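Long-range contact in ATP-dependent kinase YFH7 (Saccharomyces cerevisiae, PDB 2GA8), which acts as an ATP-dependent kinase that could be involved in assembly of the endoplasmic reticulum membrane: residues Tyr23-Lys37 and Ser257-Leu271. Residues are numbered along the deposited sequence; the frame is centred on the assembly and turned at random.
Sequences YRVCVILVGSPGSGK and SKFTRIVILEGLYLL. With SO4 (sulfate ion), chain G.
Val-25 to Leu-29 pair in parallel with Ile-262 to Glu-266, the two strand axes 4.7 Å apart and 18° askew, through a ladder of backbone hydrogen bonds running from Val-25 N–Arg-261 O to Gly-267 N–Leu-29 O. Before the ladder begins, side chains join the backbones. The Arg-261 guanidinium lies flat on the Tyr-23 ring, planes 11° apart, as a cation-pi stack, while its NE donates in the carbonyl plane to Tyr-23 O at 2.7 Å. Tyr-23 OH donates to Lys-258 O at 2.5 Å and also bonds to Ser-231 N. Arg-24, bent at chi3 (58°), brings NE and NH2 side-on to Thr-260 O, 2.9 and 3.0 Å away, and its NH1 reaches Thr-205. With an alanine at Arg-24, Thr-260 O would probably lose both of these donors and Thr-205 its partner, and the Ser-257 to Thr-260 turn would be less firmly tied to the strand. These are neighbouring inner strands of the five-stranded parallel sheet of a P-loop kinase; strand 25-30, at its centre, leads into the Walker A loop, consistent with ATP binding there. Beyond the ladder, Val-30 CG2 packs 3.6 Å from Leu-270 CB, and Leu-268 CD2 presses tightly on Pro-33 CD. Lys-37 NZ, beside Leu-268 CD2, donates to Gly-31 O and to sulfate O4 (2.9 Å); Gly-34 and Gly-36 amides, with Arg-309, also hold this anion.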
loop_
_atom_site.group_PDB
_atom_site.type_symbol
_atom_site.label_atom_id
_atom_site.label_comp_id
_atom_site.label_asym_id
_atom_site.label_seq_id
_atom_site.Cartn_x
_atom_site.Cartn_y
_atom_site.Cartn_z
ATOM N N TYR A 23 -9.730 2.927 14.646
ATOM C CA TYR A 23 -8.460 2.596 15.275
ATOM C C TYR A 23 -7.307 3.230 14.505
ATOM O O TYR A 23 -6.289 3.618 15.082
ATOM C CB TYR A 23 -8.251 1.087 15.314
ATOM C CG TYR A 23 -7.054 0.708 16.151
ATOM C CD1 TYR A 23 -7.095 0.827 17.537
ATOM C CD2 TYR A 23 -5.869 0.272 15.558
ATOM C CE1 TYR A 23 -5.993 0.524 18.311
ATOM C CE2 TYR A 23 -4.752 -0.036 16.329
ATOM C CZ TYR A 23 -4.827 0.094 17.707
ATOM O OH TYR A 23 -3.735 -0.212 18.477
ATOM N N ARG A 24 -7.459 3.314 13.190
ATOM C CA ARG A 24 -6.423 3.911 12.369
ATOM C C ARG A 24 -7.011 4.686 11.203
ATOM O O ARG A 24 -8.142 4.441 10.781
ATOM C CB ARG A 24 -5.444 2.831 11.874
ATOM C CG ARG A 24 -6.094 1.520 11.472
ATOM C CD ARG A 24 -5.094 0.502 10.926
ATOM N NE ARG A 24 -4.028 0.170 11.868
ATOM C CZ ARG A 24 -3.552 -1.057 12.068
ATOM N NH1 ARG A 24 -4.048 -2.088 11.399
ATOM N NH2 ARG A 24 -2.556 -1.252 12.919
ATOM N N VAL A 25 -6.254 5.655 10.708
ATOM C CA VAL A 25 -6.715 6.441 9.579
ATOM C C VAL A 25 -5.834 6.081 8.397
ATOM O O VAL A 25 -4.669 5.731 8.566
ATOM C CB VAL A 25 -6.624 7.949 9.867
ATOM C CG1 VAL A 25 -7.515 8.295 11.059
ATOM C CG2 VAL A 25 -5.193 8.344 10.135
ATOM N N CYS A 26 -6.402 6.141 7.203
ATOM C CA CYS A 26 -5.650 5.800 6.007
ATOM C C CYS A 26 -5.475 7.003 5.110
ATOM O O CYS A 26 -6.314 7.899 5.075
ATOM C CB CYS A 26 -6.361 4.695 5.220
ATOM S SG CYS A 26 -6.382 3.077 6.046
ATOM N N VAL A 27 -4.365 7.012 4.387
ATOM C CA VAL A 27 -4.080 8.081 3.453
ATOM C C VAL A 27 -3.731 7.430 2.130
ATOM O O VAL A 27 -2.915 6.509 2.083
ATOM C CB VAL A 27 -2.881 8.936 3.898
ATOM C CG1 VAL A 27 -2.604 10.020 2.852
ATOM C CG2 VAL A 27 -3.157 9.559 5.263
ATOM N N ILE A 28 -4.388 7.880 1.071
ATOM C CA ILE A 28 -4.112 7.384 -0.270
ATOM C C ILE A 28 -3.347 8.489 -0.984
ATOM O O ILE A 28 -3.760 9.649 -0.965
ATOM C CB ILE A 28 -5.404 7.093 -1.074
ATOM C CG1 ILE A 28 -6.001 5.748 -0.641
ATOM C CG2 ILE A 28 -5.085 7.068 -2.583
ATOM C CD1 ILE A 28 -7.344 5.431 -1.298
ATOM N N LEU A 29 -2.214 8.128 -1.581
ATOM C CA LEU A 29 -1.409 9.085 -2.324
ATOM C C LEU A 29 -1.162 8.466 -3.696
ATOM O O LEU A 29 -0.488 7.440 -3.811
ATOM C CB LEU A 29 -0.072 9.339 -1.618
ATOM C CG LEU A 29 0.889 10.261 -2.378
ATOM C CD1 LEU A 29 0.221 11.611 -2.631
ATOM C CD2 LEU A 29 2.177 10.438 -1.568
ATOM N N VAL A 30 -1.728 9.084 -4.726
ATOM C CA VAL A 30 -1.579 8.601 -6.093
ATOM C C VAL A 30 -0.796 9.580 -6.957
ATOM O O VAL A 30 -0.946 10.796 -6.841
ATOM C CB VAL A 30 -2.963 8.375 -6.766
ATOM C CG1 VAL A 30 -2.798 8.203 -8.278
ATOM C CG2 VAL A 30 -3.634 7.144 -6.176
ATOM N N GLY A 31 0.033 9.027 -7.831
ATOM C CA GLY A 31 0.811 9.846 -8.739
ATOM C C GLY A 31 1.388 8.943 -9.807
ATOM O O GLY A 31 1.609 7.757 -9.557
ATOM N N SER A 32 1.625 9.483 -10.999
ATOM C CA SER A 32 2.194 8.680 -12.074
ATOM C C SER A 32 3.695 8.497 -11.819
ATOM O O SER A 32 4.243 9.073 -10.881
ATOM C CB SER A 32 1.943 9.359 -13.430
ATOM O OG SER A 32 2.358 10.713 -13.420
ATOM N N PRO A 33 4.370 7.672 -12.634
ATOM C CA PRO A 33 5.807 7.455 -12.440
ATOM C C PRO A 33 6.598 8.762 -12.378
ATOM O O PRO A 33 6.394 9.657 -13.197
ATOM C CB PRO A 33 6.189 6.603 -13.648
ATOM C CG PRO A 33 4.948 5.796 -13.881
ATOM C CD PRO A 33 3.857 6.832 -13.734
ATOM N N GLY A 34 7.481 8.865 -11.388
ATOM C CA GLY A 34 8.305 10.051 -11.232
ATOM C C GLY A 34 7.603 11.260 -10.643
ATOM O O GLY A 34 8.149 12.357 -10.663
ATOM N N SER A 35 6.401 11.066 -10.109
ATOM C CA SER A 35 5.636 12.164 -9.531
ATOM C C SER A 35 6.133 12.536 -8.142
ATOM O O SER A 35 5.799 13.600 -7.624
ATOM C CB SER A 35 4.156 11.784 -9.442
ATOM O OG SER A 35 4.004 10.630 -8.635
ATOM N N GLY A 36 6.919 11.648 -7.543
ATOM C CA GLY A 36 7.446 11.903 -6.215
ATOM C C GLY A 36 6.580 11.329 -5.107
ATOM O O GLY A 36 6.779 11.642 -3.936
ATOM N N LYS A 37 5.628 10.475 -5.463
ATOM C CA LYS A 37 4.746 9.896 -4.456
ATOM C C LYS A 37 5.504 9.093 -3.404
ATOM O O LYS A 37 5.163 9.134 -2.223
ATOM C CB LYS A 37 3.670 9.027 -5.115
ATOM C CG LYS A 37 4.187 7.890 -5.975
ATOM C CD LYS A 37 3.025 7.138 -6.598
ATOM C CE LYS A 37 3.503 6.042 -7.537
ATOM N NZ LYS A 37 4.198 6.594 -8.741
ATOM N N SER A 257 1.700 -2.713 12.750
ATOM C CA SER A 257 1.394 -3.294 14.057
ATOM C C SER A 257 0.282 -2.568 14.798
ATOM O O SER A 257 -0.318 -1.624 14.283
ATOM C CB SER A 257 2.641 -3.272 14.942
ATOM O OG SER A 257 2.912 -1.942 15.367
ATOM N N LYS A 258 0.028 -3.005 16.029
ATOM C CA LYS A 258 -0.994 -2.376 16.856
ATOM C C LYS A 258 -0.639 -0.904 17.080
ATOM O O LYS A 258 -1.510 -0.087 17.365
ATOM C CB LYS A 258 -1.104 -3.084 18.212
ATOM C CG LYS A 258 0.179 -3.036 19.050
ATOM C CD LYS A 258 -0.021 -3.629 20.449
ATOM C CE LYS A 258 -0.356 -5.116 20.395
ATOM N NZ LYS A 258 0.743 -5.930 19.805
ATOM N N PHE A 259 0.638 -0.564 16.940
ATOM C CA PHE A 259 1.063 0.819 17.154
ATOM C C PHE A 259 0.841 1.710 15.946
ATOM O O PHE A 259 0.850 2.933 16.063
ATOM C CB PHE A 259 2.532 0.858 17.574
ATOM C CG PHE A 259 2.789 0.183 18.885
ATOM C CD1 PHE A 259 2.270 0.709 20.062
ATOM C CD2 PHE A 259 3.502 -1.009 18.940
ATOM C CE1 PHE A 259 2.452 0.056 21.278
ATOM C CE2 PHE A 259 3.690 -1.669 20.146
ATOM C CZ PHE A 259 3.161 -1.135 21.318
ATOM N N THR A 260 0.635 1.096 14.785
ATOM C CA THR A 260 0.403 1.857 13.564
ATOM C C THR A 260 -1.027 2.395 13.555
ATOM O O THR A 260 -1.983 1.636 13.388
ATOM C CB THR A 260 0.602 0.979 12.319
ATOM O OG1 THR A 260 1.851 0.276 12.419
ATOM C CG2 THR A 260 0.610 1.842 11.072
ATOM N N ARG A 261 -1.167 3.708 13.726
ATOM C CA ARG A 261 -2.485 4.333 13.747
ATOM C C ARG A 261 -2.743 5.156 12.485
ATOM O O ARG A 261 -3.834 5.685 12.284
ATOM C CB ARG A 261 -2.615 5.212 14.994
ATOM C CG ARG A 261 -2.304 4.474 16.293
ATOM C CD ARG A 261 -3.303 3.346 16.576
ATOM N NE ARG A 261 -4.578 3.846 17.093
ATOM C CZ ARG A 261 -4.774 4.246 18.349
ATOM N NH1 ARG A 261 -3.782 4.194 19.231
ATOM N NH2 ARG A 261 -5.956 4.725 18.718
ATOM N N ILE A 262 -1.718 5.260 11.647
ATOM C CA ILE A 262 -1.798 5.996 10.393
ATOM C C ILE A 262 -1.104 5.145 9.335
ATOM O O ILE A 262 0.055 4.767 9.498
ATOM C CB ILE A 262 -1.078 7.363 10.503
ATOM C CG1 ILE A 262 -1.836 8.270 11.471
ATOM C CG2 ILE A 262 -0.968 8.018 9.133
ATOM C CD1 ILE A 262 -1.062 9.496 11.883
ATOM N N VAL A 263 -1.825 4.818 8.267
ATOM C CA VAL A 263 -1.266 4.010 7.192
ATOM C C VAL A 263 -1.305 4.852 5.931
ATOM O O VAL A 263 -2.367 5.315 5.508
ATOM C CB VAL A 263 -2.076 2.705 6.966
ATOM C CG1 VAL A 263 -1.474 1.908 5.810
ATOM C CG2 VAL A 263 -2.075 1.872 8.230
ATOM N N ILE A 264 -0.132 5.066 5.346
ATOM C CA ILE A 264 -0.016 5.868 4.142
ATOM C C ILE A 264 0.225 4.935 2.961
ATOM O O ILE A 264 1.290 4.349 2.838
ATOM C CB ILE A 264 1.156 6.864 4.272
ATOM C CG1 ILE A 264 0.909 7.789 5.467
ATOM C CG2 ILE A 264 1.301 7.672 2.989
ATOM C CD1 ILE A 264 2.175 8.472 5.987
ATOM N N LEU A 265 -0.782 4.793 2.107
ATOM C CA LEU A 265 -0.674 3.927 0.946
ATOM C C LEU A 265 -0.381 4.784 -0.271
ATOM O O LEU A 265 -1.104 5.739 -0.544
ATOM C CB LEU A 265 -1.981 3.156 0.734
ATOM C CG LEU A 265 -2.416 2.285 1.917
ATOM C CD1 LEU A 265 -3.391 3.056 2.791
ATOM C CD2 LEU A 265 -3.073 1.017 1.401
ATOM N N GLU A 266 0.691 4.457 -0.986
ATOM C CA GLU A 266 1.057 5.223 -2.174
ATOM C C GLU A 266 1.192 4.279 -3.351
ATOM O O GLU A 266 1.699 3.165 -3.211
ATOM C CB GLU A 266 2.373 5.980 -1.947
ATOM C CG GLU A 266 3.548 5.091 -1.571
ATOM C CD GLU A 266 4.451 4.748 -2.745
ATOM O OE1 GLU A 266 4.059 4.978 -3.910
ATOM O OE2 GLU A 266 5.559 4.229 -2.494
ATOM N N GLY A 267 0.723 4.718 -4.511
ATOM C CA GLY A 267 0.814 3.872 -5.686
ATOM C C GLY A 267 0.178 4.476 -6.919
ATOM O O GLY A 267 -0.500 5.507 -6.864
ATOM N N LEU A 268 0.394 3.810 -8.043
ATOM C CA LEU A 268 -0.127 4.259 -9.326
ATOM C C LEU A 268 -1.632 4.104 -9.507
ATOM O O LEU A 268 -2.297 4.985 -10.057
ATOM C CB LEU A 268 0.536 3.463 -10.450
ATOM C CG LEU A 268 2.050 3.506 -10.650
ATOM C CD1 LEU A 268 2.467 2.336 -11.537
ATOM C CD2 LEU A 268 2.448 4.837 -11.277
ATOM N N TYR A 269 -2.159 2.987 -9.024
ATOM C CA TYR A 269 -3.558 2.657 -9.259
ATOM C C TYR A 269 -4.561 2.644 -8.119
ATOM O O TYR A 269 -5.634 2.039 -8.243
ATOM C CB TYR A 269 -3.574 1.312 -9.996
ATOM C CG TYR A 269 -2.644 1.323 -11.199
ATOM C CD1 TYR A 269 -2.789 2.287 -12.197
ATOM C CD2 TYR A 269 -1.600 0.406 -11.315
ATOM C CE1 TYR A 269 -1.917 2.345 -13.279
ATOM C CE2 TYR A 269 -0.714 0.456 -12.408
ATOM C CZ TYR A 269 -0.886 1.433 -13.380
ATOM O OH TYR A 269 -0.025 1.514 -14.452
ATOM N N LEU A 270 -4.255 3.338 -7.029
ATOM C CA LEU A 270 -5.163 3.353 -5.891
ATOM C C LEU A 270 -6.483 4.061 -6.165
ATOM O O LEU A 270 -7.423 3.922 -5.388
ATOM C CB LEU A 270 -4.484 3.991 -4.678
ATOM C CG LEU A 270 -3.122 3.374 -4.351
ATOM C CD1 LEU A 270 -2.552 4.015 -3.093
ATOM C CD2 LEU A 270 -3.274 1.873 -4.174
ATOM N N LEU A 271 -6.547 4.814 -7.265
ATOM C CA LEU A 271 -7.760 5.541 -7.645
ATOM C C LEU A 271 -8.127 5.223 -9.096
ATOM O O LEU A 271 -8.722 6.047 -9.795
ATOM C CB LEU A 271 -7.541 7.052 -7.491
ATOM C CG LEU A 271 -7.344 7.570 -6.061
ATOM C CD1 LEU A 271 -6.948 9.038 -6.104
ATOM C CD2 LEU A 271 -8.634 7.371 -5.256
HETATM S S SO4 G . 7.564 8.119 -7.934
HETATM O O1 SO4 G . 7.892 7.149 -9.003
HETATM O O2 SO4 G . 7.629 7.443 -6.625
HETATM O O3 SO4 G . 8.516 9.242 -7.987
HETATM O O4 SO4 G . 6.201 8.640 -8.159
#